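Lmo2470 protein (Listeria monocytogenes EGD-e, PDB 5HL3) interacts with host afadin and facilitates crossing of the basement membrane, as the calcium-binding, leucine-rich-repeat internalin InlP. Local coordinates at residues 314-319 with 323-328; 302-305 with 311-314; 282-287 with 352-357; 288-293 with 340-345. All blocks are in the same frame, centred on the assembly; numbering follows the deposited sequence. Where two conformers were deposited one is given.

Interaction 1. Residues 314-319 with 323-328; sequences PTTVNE and TITVDT. With CA (calcium ion), chain G.
N318 and T323 form the last antiparallel pair before the turn of a beta hairpin, and most of the grip between 314-319 and 323-328 is backbone. N318 N donates to T323 O at 2.8 Å, while the return bond from T323 N to N318 O stretches to 3.2 Å. T316 and T325 make the next hydrogen-bonded pair, T325 N reaching T316 O at 2.8 Å, and D327 N bonds to P314 O further along.

Among the polar side chains, the amide of N318 does the work. Its CG stands beside the backbone N (chi1 -48°), which brings ND2 over to the T323 and T325 side chains on the same face, within 2.9 Å of both T323 OG1 and T325 OG1. ND2 donates to each hydroxyl, one hydrogen apiece, and the two bonds hold the amide in place; the T325 hydroxyl lies in the amide plane and that of T323 is slightly tilted from it. T325 OG1 is also hydrogen-bonded to T281. A water 3.1 Å from T316 OG1 donates to T325 O and, weakly, to P314 O.

Apolar contact lies on the other face, where T315 CG2 meets I324 CG2 at 3.8 Å. Past the strand, E319 binds a calcium ion through its carbonyl O (2.4 Å) and OE1, with N322 and four waters among the other ligands, so the metal ties the two ends of the turn.

Strand 323-326 is flanked on its far edge by strand 280-283, where I324 and V326 pair with I282 and C280, while V317 packs against Y287 and F288 of helix 285-292.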
loop_
_atom_site.group_PDB
_atom_site.type_symbol
_atom_site.label_atom_id
_atom_site.label_comp_id
_atom_site.label_asym_id
_atom_site.label_seq_id
_atom_site.Cartn_x
_atom_site.Cartn_y
_atom_site.Cartn_z
ATOM N N PRO A 314 39.375 8.346 -6.915
ATOM C CA PRO A 314 39.096 9.788 -6.889
ATOM C C PRO A 314 37.920 10.095 -7.786
ATOM O O PRO A 314 37.825 9.565 -8.888
ATOM C CB PRO A 314 40.370 10.409 -7.445
ATOM C CG PRO A 314 41.429 9.412 -7.146
ATOM C CD PRO A 314 40.762 8.073 -7.313
ATOM N N THR A 315 37.053 10.967 -7.321
ATOM C CA THR A 315 35.792 11.234 -7.975
ATOM C C THR A 315 35.539 12.727 -7.895
ATOM O O THR A 315 35.675 13.304 -6.824
ATOM C CB THR A 315 34.705 10.371 -7.288
ATOM O OG1 THR A 315 35.059 8.978 -7.465
ATOM C CG2 THR A 315 33.359 10.585 -7.892
ATOM N N THR A 316 35.193 13.352 -9.020
ATOM C CA THR A 316 34.944 14.790 -9.074
ATOM C C THR A 316 33.617 15.095 -9.741
ATOM O O THR A 316 33.236 14.450 -10.706
ATOM C CB THR A 316 36.061 15.524 -9.844
ATOM O OG1 THR A 316 36.263 14.898 -11.115
ATOM C CG2 THR A 316 37.367 15.496 -9.057
ATOM N N VAL A 317 32.926 16.098 -9.213
ATOM C CA VAL A 317 31.659 16.552 -9.747
ATOM C C VAL A 317 31.962 17.725 -10.672
ATOM O O VAL A 317 32.650 18.678 -10.261
ATOM C CB VAL A 317 30.731 17.052 -8.636
ATOM C CG1 VAL A 317 29.443 17.598 -9.230
ATOM C CG2 VAL A 317 30.442 15.943 -7.634
ATOM N N ASN A 318 31.450 17.659 -11.895
ATOM C CA ASN A 318 31.602 18.692 -12.906
ATOM C C ASN A 318 30.269 19.437 -12.932
ATOM O O ASN A 318 29.324 19.034 -13.605
ATOM C CB ASN A 318 31.959 18.051 -14.254
ATOM C CG ASN A 318 33.098 17.006 -14.138
ATOM O OD1 ASN A 318 34.203 17.329 -13.658
ATOM N ND2 ASN A 318 32.829 15.748 -14.562
ATOM N N GLU A 319 30.180 20.533 -12.178
ATOM C CA GLU A 319 28.906 21.254 -12.037
ATOM C C GLU A 319 28.428 22.015 -13.268
ATOM O O GLU A 319 27.223 22.171 -13.443
ATOM C CB GLU A 319 28.905 22.168 -10.808
ATOM C CG GLU A 319 28.340 21.495 -9.567
ATOM C CD GLU A 319 26.857 21.148 -9.713
ATOM O OE1 GLU A 319 26.237 21.532 -10.737
ATOM O OE2 GLU A 319 26.288 20.504 -8.799
ATOM N N THR A 323 28.033 16.459 -14.891
ATOM C CA THR A 323 28.545 15.087 -15.022
ATOM C C THR A 323 29.420 14.822 -13.800
ATOM O O THR A 323 29.733 15.728 -13.019
ATOM C CB THR A 323 29.388 14.879 -16.301
ATOM O OG1 THR A 323 30.509 15.736 -16.269
ATOM C CG2 THR A 323 28.601 15.161 -17.589
ATOM N N ILE A 324 29.793 13.555 -13.633
ATOM C CA ILE A 324 30.656 13.103 -12.551
ATOM C C ILE A 324 31.765 12.272 -13.177
ATOM O O ILE A 324 31.488 11.416 -14.015
ATOM C CB ILE A 324 29.887 12.272 -11.507
ATOM C CG1 ILE A 324 28.799 13.118 -10.854
ATOM C CG2 ILE A 324 30.836 11.702 -10.461
ATOM C CD1 ILE A 324 27.833 12.335 -9.975
ATOM N N THR A 325 33.012 12.504 -12.765
ATOM C CA THR A 325 34.153 11.774 -13.332
ATOM C C THR A 325 34.834 10.936 -12.272
ATOM O O THR A 325 35.150 11.443 -11.200
ATOM C CB THR A 325 35.170 12.737 -13.974
ATOM O OG1 THR A 325 34.525 13.413 -15.067
ATOM C CG2 THR A 325 36.378 12.004 -14.485
ATOM N N VAL A 326 35.019 9.647 -12.559
ATOM C CA VAL A 326 35.749 8.737 -11.689
ATOM C C VAL A 326 37.101 8.483 -12.321
ATOM O O VAL A 326 37.204 8.192 -13.512
ATOM C CB VAL A 326 34.984 7.422 -11.503
ATOM C CG1 VAL A 326 35.731 6.488 -10.554
ATOM C CG2 VAL A 326 33.604 7.713 -10.986
ATOM N N ASP A 327 38.150 8.663 -11.533
ATOM C CA ASP A 327 39.499 8.508 -12.052
ATOM C C ASP A 327 39.913 7.040 -12.107
ATOM O O ASP A 327 40.501 6.509 -11.163
ATOM C CB ASP A 327 40.502 9.320 -11.245
ATOM C CG ASP A 327 41.885 9.283 -11.840
ATOM O OD1 ASP A 327 42.077 8.658 -12.905
ATOM O OD2 ASP A 327 42.802 9.896 -11.258
ATOM N N THR A 328 39.644 6.436 -13.263
ATOM C CA THR A 328 40.005 5.044 -13.598
ATOM C C THR A 328 41.330 4.953 -14.368
ATOM O O THR A 328 41.664 3.896 -14.878
ATOM C CB THR A 328 38.902 4.428 -14.499
ATOM O OG1 THR A 328 38.594 5.341 -15.558
ATOM C CG2 THR A 328 37.644 4.133 -13.712
HETATM CA CA CA G . 25.005 22.365 -12.688
HETATM O O HOH W 1 38.040 12.380 -10.945
HETATM O O HOH W 2 24.721 23.229 -14.792
HETATM O O HOH W 3 23.175 24.259 -12.301
HETATM O O HOH W 4 26.011 24.493 -11.950
HETATM O O HOH W 5 23.297 21.477 -11.403
#

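Interaction 2. Residues 302-305 with 311-314; sequences TGEY and IQLP
Y305 lays its ring alongside I311, with CE1 3.7 Å from I311 CB and the hydroxyl OH 3.5 Å from I311 CD1. The two side chains point the same way, whereas L313 crosses Y305 at about a right angle, its CD1 3.7 Å from Y305 CD1. The ring gets there because CG sits between the backbone N and the carbonyl carbon (chi1 73°), which holds it over the neighbouring strand.

E304 and Q312 occupy the opposite face of the hairpin. Q312 is bent at chi2 (-56°), so its amide folds back beside the extended E304 chain, and NE2 donates to E304 OE1 at 2.8 Å. The hydrogen arrives on the anti side of that oxygen, somewhat out of the carboxylate plane, and the amide and carboxylate stand nearly perpendicular, 80° apart.

Underneath, Y305 and I311 are a regular hydrogen-bonded pair, with Y305 N to I311 O and I311 N to Y305 O both at 2.9 Å. Regularity fades toward P314. L313 N still bonds to G303 O, but from well above the carbonyl plane, and a water replaces the return bond, accepting from G303 N and donating to L313 O at 2.7 Å. The short strands are well off antiparallel, consistent with this loosening of the pairing.

Strand 301-306 lies between strand 310-318 and strand 334-345: T302 and E304 bond through their backbones to S341 and D339, the latter a calcium ligand, and Y305 also packs on L338.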
loop_
_atom_site.group_PDB
_atom_site.type_symbol
_atom_site.label_atom_id
_atom_site.label_comp_id
_atom_site.label_asym_id
_atom_site.label_seq_id
_atom_site.Cartn_x
_atom_site.Cartn_y
_atom_site.Cartn_z
ATOM N N THR A 302 31.247 9.860 -3.762
ATOM C CA THR A 302 32.349 8.897 -3.754
ATOM C C THR A 302 32.235 7.918 -4.903
ATOM O O THR A 302 31.172 7.702 -5.445
ATOM C CB THR A 302 32.347 8.105 -2.420
ATOM O OG1 THR A 302 31.168 7.292 -2.330
ATOM C CG2 THR A 302 32.452 9.045 -1.244
ATOM N N GLY A 303 33.375 7.364 -5.281
ATOM C CA GLY A 303 33.459 6.372 -6.360
ATOM C C GLY A 303 34.341 5.239 -5.928
ATOM O O GLY A 303 35.248 5.427 -5.127
ATOM N N GLU A 304 34.086 4.054 -6.476
ATOM C CA GLU A 304 34.866 2.883 -6.136
ATOM C C GLU A 304 34.715 1.841 -7.219
ATOM O O GLU A 304 33.825 1.944 -8.061
ATOM C CB GLU A 304 34.399 2.308 -4.803
ATOM C CG GLU A 304 32.975 1.775 -4.834
ATOM C CD GLU A 304 32.399 1.459 -3.471
ATOM O OE1 GLU A 304 32.831 2.046 -2.472
ATOM O OE2 GLU A 304 31.448 0.654 -3.412
ATOM N N TYR A 305 35.613 0.859 -7.217
ATOM C CA TYR A 305 35.433 -0.314 -8.068
ATOM C C TYR A 305 35.479 -1.552 -7.200
ATOM O O TYR A 305 36.155 -1.581 -6.169
ATOM C CB TYR A 305 36.373 -0.354 -9.273
ATOM C CG TYR A 305 37.813 -0.677 -9.003
ATOM C CD1 TYR A 305 38.693 0.286 -8.511
ATOM C CD2 TYR A 305 38.326 -1.931 -9.323
ATOM C CE1 TYR A 305 40.036 0.005 -8.328
ATOM C CE2 TYR A 305 39.665 -2.224 -9.141
ATOM C CZ TYR A 305 40.507 -1.259 -8.630
ATOM O OH TYR A 305 41.835 -1.587 -8.466
ATOM N N ILE A 311 37.739 -0.928 -3.770
ATOM C CA ILE A 311 38.806 0.070 -3.767
ATOM C C ILE A 311 38.246 1.429 -4.183
ATOM O O ILE A 311 37.607 1.552 -5.223
ATOM C CB ILE A 311 39.945 -0.367 -4.685
ATOM C CG1 ILE A 311 40.583 -1.657 -4.131
ATOM C CG2 ILE A 311 41.005 0.736 -4.787
ATOM C CD1 ILE A 311 41.604 -2.293 -5.040
ATOM N N GLN A 312 38.455 2.436 -3.347
ATOM C CA GLN A 312 37.981 3.783 -3.626
ATOM C C GLN A 312 38.767 4.447 -4.760
ATOM O O GLN A 312 39.978 4.242 -4.896
ATOM C CB GLN A 312 38.069 4.662 -2.354
ATOM C CG GLN A 312 37.271 4.158 -1.153
ATOM C CD GLN A 312 35.794 3.949 -1.458
ATOM O OE1 GLN A 312 35.079 4.883 -1.807
ATOM N NE2 GLN A 312 35.316 2.686 -1.330
ATOM N N LEU A 313 38.062 5.236 -5.578
ATOM C CA LEU A 313 38.685 5.988 -6.670
ATOM C C LEU A 313 38.403 7.490 -6.516
ATOM O O LEU A 313 37.322 7.856 -6.064
ATOM C CB LEU A 313 38.128 5.520 -8.020
ATOM C CG LEU A 313 38.444 4.072 -8.403
ATOM C CD1 LEU A 313 37.680 3.700 -9.677
ATOM C CD2 LEU A 313 39.939 3.884 -8.558
ATOM N N PRO A 314 39.375 8.346 -6.915
ATOM C CA PRO A 314 39.096 9.788 -6.889
ATOM C C PRO A 314 37.920 10.095 -7.786
ATOM O O PRO A 314 37.825 9.565 -8.888
ATOM C CB PRO A 314 40.370 10.409 -7.445
ATOM C CG PRO A 314 41.429 9.412 -7.146
ATOM C CD PRO A 314 40.762 8.073 -7.313
HETATM O O HOH W 6 35.763 8.622 -3.985
#

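Interaction 3. Residues 282-287 with 352-357; sequences IDLPIY and CSYDWN. With CA (calcium ion), chain H.
I282 and L284 each set a methyl group over the face of an aromatic ring from strand 350-360. I282 CG2 stands above the six-membered ring of W356, 3.7 Å from its centroid but offset toward the rim, with W356 CZ2 its nearest atom at 3.5 Å. L284 is better centred: CD1 lies 3.8 Å from the centroid of the Y354 ring and only 10° off the normal, a nearly vertical CH-pi contact. The leucine's CG points away from the backbone N (chi1 -168°), which carries CD1 over the ring and leaves CD2 beside Y354 CD1, 3.9 Å away. I286, second residue of the helix whose N-cap position L284 occupies, crosses the tyrosine at about a right angle and puts CG2 3.5 Å from Y354 OH; that hydroxyl is hydrogen-bonded to L249 O.

Y354 and W356 point toward the helix and strand 280-283, and S353 and D355 turn to the other side. There S353 OG and D355 OD1 bind a calcium ion at 2.4 and 2.3 Å, together with D339 and four waters. One strand thus offers apolar rings to the core and oxygens to a surface metal, consistent with an immunoglobulin-like (E-set) beta sandwich.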
loop_
_atom_site.group_PDB
_atom_site.type_symbol
_atom_site.label_atom_id
_atom_site.label_comp_id
_atom_site.label_asym_id
_atom_site.label_seq_id
_atom_site.Cartn_x
_atom_site.Cartn_y
_atom_site.Cartn_z
ATOM N N ILE A 282 30.220 9.990 -16.169
ATOM C CA ILE A 282 28.827 9.573 -16.197
ATOM C C ILE A 282 27.880 10.765 -16.105
ATOM O O ILE A 282 28.215 11.817 -15.533
ATOM C CB ILE A 282 28.462 8.604 -15.011
ATOM C CG1 ILE A 282 28.749 9.251 -13.635
ATOM C CG2 ILE A 282 29.216 7.290 -15.158
ATOM C CD1 ILE A 282 28.146 8.534 -12.447
ATOM N N ASP A 283 26.689 10.551 -16.642
ATOM C CA ASP A 283 25.536 11.414 -16.402
ATOM C C ASP A 283 24.809 10.852 -15.174
ATOM O O ASP A 283 24.759 9.635 -14.964
ATOM C CB ASP A 283 24.571 11.397 -17.595
ATOM C CG ASP A 283 25.136 12.009 -18.830
ATOM O OD1 ASP A 283 26.037 12.863 -18.767
ATOM O OD2 ASP A 283 24.642 11.623 -19.922
ATOM N N LEU A 284 24.273 11.729 -14.342
ATOM C CA LEU A 284 23.470 11.276 -13.185
ATOM C C LEU A 284 22.492 12.357 -12.808
ATOM O O LEU A 284 22.700 13.073 -11.830
ATOM C CB LEU A 284 24.364 10.846 -12.020
ATOM C CG LEU A 284 23.683 10.091 -10.869
ATOM C CD1 LEU A 284 22.889 8.909 -11.367
ATOM C CD2 LEU A 284 24.733 9.677 -9.842
ATOM N N PRO A 285 21.413 12.491 -13.600
ATOM C CA PRO A 285 20.536 13.635 -13.413
ATOM C C PRO A 285 19.979 13.766 -11.998
ATOM O O PRO A 285 19.879 14.878 -11.479
ATOM C CB PRO A 285 19.458 13.436 -14.479
ATOM C CG PRO A 285 20.182 12.698 -15.581
ATOM C CD PRO A 285 21.061 11.725 -14.825
ATOM N N ILE A 286 19.641 12.646 -11.382
ATOM C CA ILE A 286 19.085 12.661 -10.026
ATOM C C ILE A 286 20.009 13.317 -9.019
ATOM O O ILE A 286 19.532 14.037 -8.112
ATOM C CB ILE A 286 18.649 11.242 -9.577
ATOM C CG1 ILE A 286 17.950 11.299 -8.205
ATOM C CG2 ILE A 286 19.828 10.254 -9.568
ATOM C CD1 ILE A 286 17.288 9.996 -7.788
ATOM N N TYR A 287 21.320 13.130 -9.141
ATOM C CA TYR A 287 22.244 13.774 -8.208
ATOM C C TYR A 287 22.076 15.281 -8.291
ATOM O O TYR A 287 21.971 15.976 -7.252
ATOM C CB TYR A 287 23.735 13.374 -8.463
ATOM C CG TYR A 287 24.668 14.320 -7.735
ATOM C CD1 TYR A 287 24.834 14.226 -6.342
ATOM C CD2 TYR A 287 25.247 15.403 -8.387
ATOM C CE1 TYR A 287 25.601 15.137 -5.652
ATOM C CE2 TYR A 287 25.996 16.345 -7.687
ATOM C CZ TYR A 287 26.177 16.196 -6.324
ATOM O OH TYR A 287 26.947 17.139 -5.639
ATOM N N CYS A 352 22.407 6.899 -1.819
ATOM C CA CYS A 352 22.056 6.850 -3.230
ATOM C C CYS A 352 23.256 6.263 -3.965
ATOM O O CYS A 352 24.341 6.825 -3.895
ATOM C CB CYS A 352 21.682 8.230 -3.761
ATOM S SG CYS A 352 20.124 8.883 -3.098
ATOM N N SER A 353 23.082 5.114 -4.624
ATOM C CA SER A 353 24.221 4.366 -5.188
ATOM C C SER A 353 23.910 3.846 -6.571
ATOM O O SER A 353 22.872 3.237 -6.792
ATOM C CB SER A 353 24.522 3.172 -4.271
ATOM O OG SER A 353 25.516 2.312 -4.831
ATOM N N TYR A 354 24.817 4.115 -7.508
ATOM C CA TYR A 354 24.642 3.804 -8.930
ATOM C C TYR A 354 25.820 3.005 -9.436
ATOM O O TYR A 354 26.958 3.434 -9.301
ATOM C CB TYR A 354 24.433 5.100 -9.735
ATOM C CG TYR A 354 23.120 5.732 -9.348
ATOM C CD1 TYR A 354 23.015 6.544 -8.225
ATOM C CD2 TYR A 354 21.960 5.383 -10.023
ATOM C CE1 TYR A 354 21.779 7.031 -7.828
ATOM C CE2 TYR A 354 20.729 5.896 -9.644
ATOM C CZ TYR A 354 20.646 6.684 -8.534
ATOM O OH TYR A 354 19.405 7.156 -8.091
ATOM N N ASP A 355 25.522 1.905 -10.113
ATOM C CA ASP A 355 26.523 0.959 -10.578
ATOM C C ASP A 355 26.589 0.923 -12.095
ATOM O O ASP A 355 25.563 1.101 -12.753
ATOM C CB ASP A 355 26.123 -0.447 -10.147
ATOM C CG ASP A 355 25.979 -0.607 -8.674
ATOM O OD1 ASP A 355 26.366 0.274 -7.890
ATOM O OD2 ASP A 355 25.467 -1.672 -8.313
ATOM N N TRP A 356 27.749 0.572 -12.649
ATOM C CA TRP A 356 27.847 0.309 -14.096
ATOM C C TRP A 356 29.085 -0.501 -14.362
ATOM O O TRP A 356 29.994 -0.558 -13.543
ATOM C CB TRP A 356 27.798 1.603 -14.940
ATOM C CG TRP A 356 29.033 2.475 -14.908
ATOM C CD1 TRP A 356 29.968 2.589 -15.896
ATOM C CD2 TRP A 356 29.435 3.402 -13.877
ATOM N NE1 TRP A 356 30.931 3.497 -15.544
ATOM C CE2 TRP A 356 30.625 4.004 -14.309
ATOM C CE3 TRP A 356 28.920 3.756 -12.635
ATOM C CZ2 TRP A 356 31.304 4.934 -13.550
ATOM C CZ3 TRP A 356 29.606 4.705 -11.884
ATOM C CH2 TRP A 356 30.795 5.260 -12.341
ATOM N N ASN A 357 29.097 -1.126 -15.523
ATOM C CA ASN A 357 30.228 -1.958 -15.956
ATOM C C ASN A 357 31.097 -1.228 -16.950
ATOM O O ASN A 357 30.609 -0.556 -17.853
ATOM C CB ASN A 357 29.723 -3.270 -16.582
ATOM C CG ASN A 357 29.065 -4.189 -15.582
ATOM O OD1 ASN A 357 29.322 -4.099 -14.376
ATOM N ND2 ASN A 357 28.181 -5.066 -16.063
HETATM CA CA CA H . 26.058 0.111 -5.573
HETATM O O HOH W 7 23.645 0.440 -6.067
HETATM O O HOH W 8 25.165 -2.127 -5.602
HETATM O O HOH W 9 25.964 -0.190 -3.292
HETATM O O HOH W 10 27.958 -1.398 -5.426
#

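Interaction 4. Residues 288-293 with 340-345; sequences FQMEET and VSYNHN
M290, in the middle of helix 285-292, faces N343, where the chain of 340-345 turns a corner with positive phi and psi; their CA atoms are 9.1 Å apart, so only side chains bridge the gap.

M290 is a selenomethionine in this crystal. Its chain runs straight out from the helix (chi2 180°) and bends only at the last bond (chi3 61°). That puts SE at the edge of the Y342 ring, close to the ring plane, 5.3 Å from the centroid. The nearest atoms are Y342 OH at 3.4 Å and CE2 at 4.1 Å, and the two side chains meet at about a right angle. Y342 OH is buried here with no hydrogen-bonding partner in the model; the polarisable selenium lies close to it. The bend carries CE on toward N343, where it rests 3.9 Å from ND2. N343 is held independently, OD1 accepting from V297 N and ND2 bonded to Q263 OE1, which fixes the amide that the methyl group packs on.

The helix ends just beyond, with T293 OG1 and T293 N reaching Q289 O from opposite faces of its carbonyl plane. Y342 also meets Y287 edge-to-face and touches C352, and M290 touches C352 too. This is a Met-aromatic contact, made at the ring edge, that packs helix 285-292 against one end of the sheet in the C-terminal E-set-like domain.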
loop_
_atom_site.group_PDB
_atom_site.type_symbol
_atom_site.label_atom_id
_atom_site.label_comp_id
_atom_site.label_asym_id
_atom_site.label_seq_id
_atom_site.Cartn_x
_atom_site.Cartn_y
_atom_site.Cartn_z
ATOM N N PHE A 288 22.119 15.816 -9.513
ATOM C CA PHE A 288 22.025 17.263 -9.699
ATOM C C PHE A 288 20.688 17.846 -9.254
ATOM O O PHE A 288 20.654 18.929 -8.686
ATOM C CB PHE A 288 22.416 17.641 -11.130
ATOM C CG PHE A 288 23.848 17.297 -11.425
ATOM C CD1 PHE A 288 24.877 18.085 -10.948
ATOM C CD2 PHE A 288 24.164 16.109 -12.069
ATOM C CE1 PHE A 288 26.205 17.744 -11.171
ATOM C CE2 PHE A 288 25.477 15.734 -12.244
ATOM C CZ PHE A 288 26.489 16.558 -11.803
ATOM N N GLN A 289 19.610 17.106 -9.458
ATOM C CA GLN A 289 18.292 17.521 -8.980
ATOM C C GLN A 289 18.243 17.560 -7.456
ATOM O O GLN A 289 17.732 18.541 -6.866
ATOM C CB GLN A 289 17.221 16.584 -9.506
ATOM C CG GLN A 289 16.963 16.702 -10.991
ATOM C CD GLN A 289 16.008 15.620 -11.475
ATOM O OE1 GLN A 289 16.291 14.416 -11.329
ATOM N NE2 GLN A 289 14.891 16.032 -12.035
HETATM N N MSE A 290 18.747 16.505 -6.815
HETATM C CA MSE A 290 18.752 16.446 -5.351
HETATM C C MSE A 290 19.635 17.529 -4.773
HETATM O O MSE A 290 19.305 18.152 -3.763
HETATM C CB MSE A 290 19.147 15.039 -4.852
HETATM C CG MSE A 290 18.017 14.064 -5.173
HETATM SE SE MSE A 290 18.340 12.215 -4.618
HETATM C CE MSE A 290 18.525 12.454 -2.670
ATOM N N GLU A 291 20.792 17.761 -5.393
ATOM C CA GLU A 291 21.722 18.764 -4.889
ATOM C C GLU A 291 21.116 20.147 -4.987
ATOM O O GLU A 291 21.108 20.905 -3.988
ATOM C CB GLU A 291 23.058 18.696 -5.668
ATOM C CG GLU A 291 24.213 19.475 -5.047
ATOM C CD GLU A 291 24.096 20.984 -5.166
ATOM O OE1 GLU A 291 23.547 21.519 -6.153
ATOM O OE2 GLU A 291 24.602 21.675 -4.260
ATOM N N GLU A 292 20.534 20.472 -6.144
ATOM C CA GLU A 292 20.060 21.821 -6.361
ATOM C C GLU A 292 18.782 22.172 -5.612
ATOM O O GLU A 292 18.545 23.351 -5.336
ATOM C CB GLU A 292 20.003 22.169 -7.836
ATOM C CG GLU A 292 18.951 21.541 -8.663
ATOM C CD GLU A 292 19.382 21.352 -10.134
ATOM O OE1 GLU A 292 18.692 20.550 -10.798
ATOM O OE2 GLU A 292 20.415 21.915 -10.606
ATOM N N THR A 293 17.989 21.159 -5.252
ATOM C CA THR A 293 16.777 21.396 -4.459
ATOM C C THR A 293 17.000 21.090 -2.970
ATOM O O THR A 293 16.049 20.964 -2.197
ATOM C CB THR A 293 15.545 20.665 -5.019
ATOM O OG1 THR A 293 15.760 19.253 -4.976
ATOM C CG2 THR A 293 15.268 21.109 -6.428
ATOM N N VAL A 340 29.187 4.795 -8.056
ATOM C CA VAL A 340 29.225 6.156 -7.525
ATOM C C VAL A 340 28.084 6.259 -6.516
ATOM O O VAL A 340 26.933 5.889 -6.805
ATOM C CB VAL A 340 29.082 7.224 -8.622
ATOM C CG1 VAL A 340 28.697 8.596 -8.062
ATOM C CG2 VAL A 340 30.386 7.379 -9.353
ATOM N N SER A 341 28.423 6.757 -5.340
ATOM C CA SER A 341 27.460 6.891 -4.249
ATOM C C SER A 341 27.475 8.309 -3.699
ATOM O O SER A 341 28.521 8.964 -3.667
ATOM C CB SER A 341 27.765 5.880 -3.152
ATOM O OG SER A 341 27.440 4.543 -3.587
ATOM N N TYR A 342 26.316 8.766 -3.241
ATOM C CA TYR A 342 26.197 10.076 -2.628
ATOM C C TYR A 342 25.049 10.033 -1.614
ATOM O O TYR A 342 24.333 9.030 -1.470
ATOM C CB TYR A 342 26.008 11.160 -3.698
ATOM C CG TYR A 342 24.694 11.106 -4.409
ATOM C CD1 TYR A 342 24.512 10.319 -5.571
ATOM C CD2 TYR A 342 23.586 11.796 -3.901
ATOM C CE1 TYR A 342 23.292 10.275 -6.195
ATOM C CE2 TYR A 342 22.378 11.751 -4.540
ATOM C CZ TYR A 342 22.216 10.965 -5.664
ATOM O OH TYR A 342 20.996 10.897 -6.289
ATOM N N ASN A 343 24.879 11.154 -0.910
ATOM C CA ASN A 343 23.854 11.248 0.159
ATOM C C ASN A 343 24.037 10.154 1.196
ATOM O O ASN A 343 23.089 9.614 1.742
ATOM C CB ASN A 343 22.398 11.269 -0.390
ATOM C CG ASN A 343 21.468 12.007 0.529
ATOM O OD1 ASN A 343 21.883 12.985 1.112
ATOM N ND2 ASN A 343 20.232 11.532 0.689
ATOM N N HIS A 344 25.289 9.824 1.486
ATOM C CA HIS A 344 25.554 8.854 2.523
ATOM C C HIS A 344 25.017 9.360 3.870
ATOM O O HIS A 344 25.307 10.490 4.285
ATOM C CB HIS A 344 27.057 8.656 2.718
ATOM C CG HIS A 344 27.764 8.071 1.542
ATOM N ND1 HIS A 344 27.886 6.717 1.352
ATOM C CD2 HIS A 344 28.462 8.657 0.543
ATOM C CE1 HIS A 344 28.622 6.486 0.281
ATOM N NE2 HIS A 344 28.976 7.654 -0.234
ATOM N N ASN A 345 24.248 8.515 4.531
ATOM C CA ASN A 345 23.712 8.820 5.853
ATOM C C ASN A 345 24.059 7.642 6.732
ATOM O O ASN A 345 23.341 6.635 6.796
ATOM C CB ASN A 345 22.211 9.070 5.813
ATOM C CG ASN A 345 21.698 9.662 7.112
ATOM O OD1 ASN A 345 22.267 9.423 8.173
ATOM N ND2 ASN A 345 20.635 10.432 7.036
#

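Following the chain through the C-terminal domain, 282-287 comes first and runs directly into 288-293, so interactions 3 and 4 open on the same helix. Interaction 2 then closes a short hairpin between 302-305 and 311-314, and interaction 1 a second one, sharing P314 and pairing the end of strand 310-318 with strand 323-326. Interaction 4 closes at 340-345, and interaction 3 last, at 352-357. Both hairpins are therefore nested inside the loop of interaction 4, itself nested inside interaction 3; none cross. Interactions 1 and 2 link consecutive strands of the mixed sheet, whereas interactions 3 and 4 fasten the helix and its preceding strand onto strands 350-360 and 334-345.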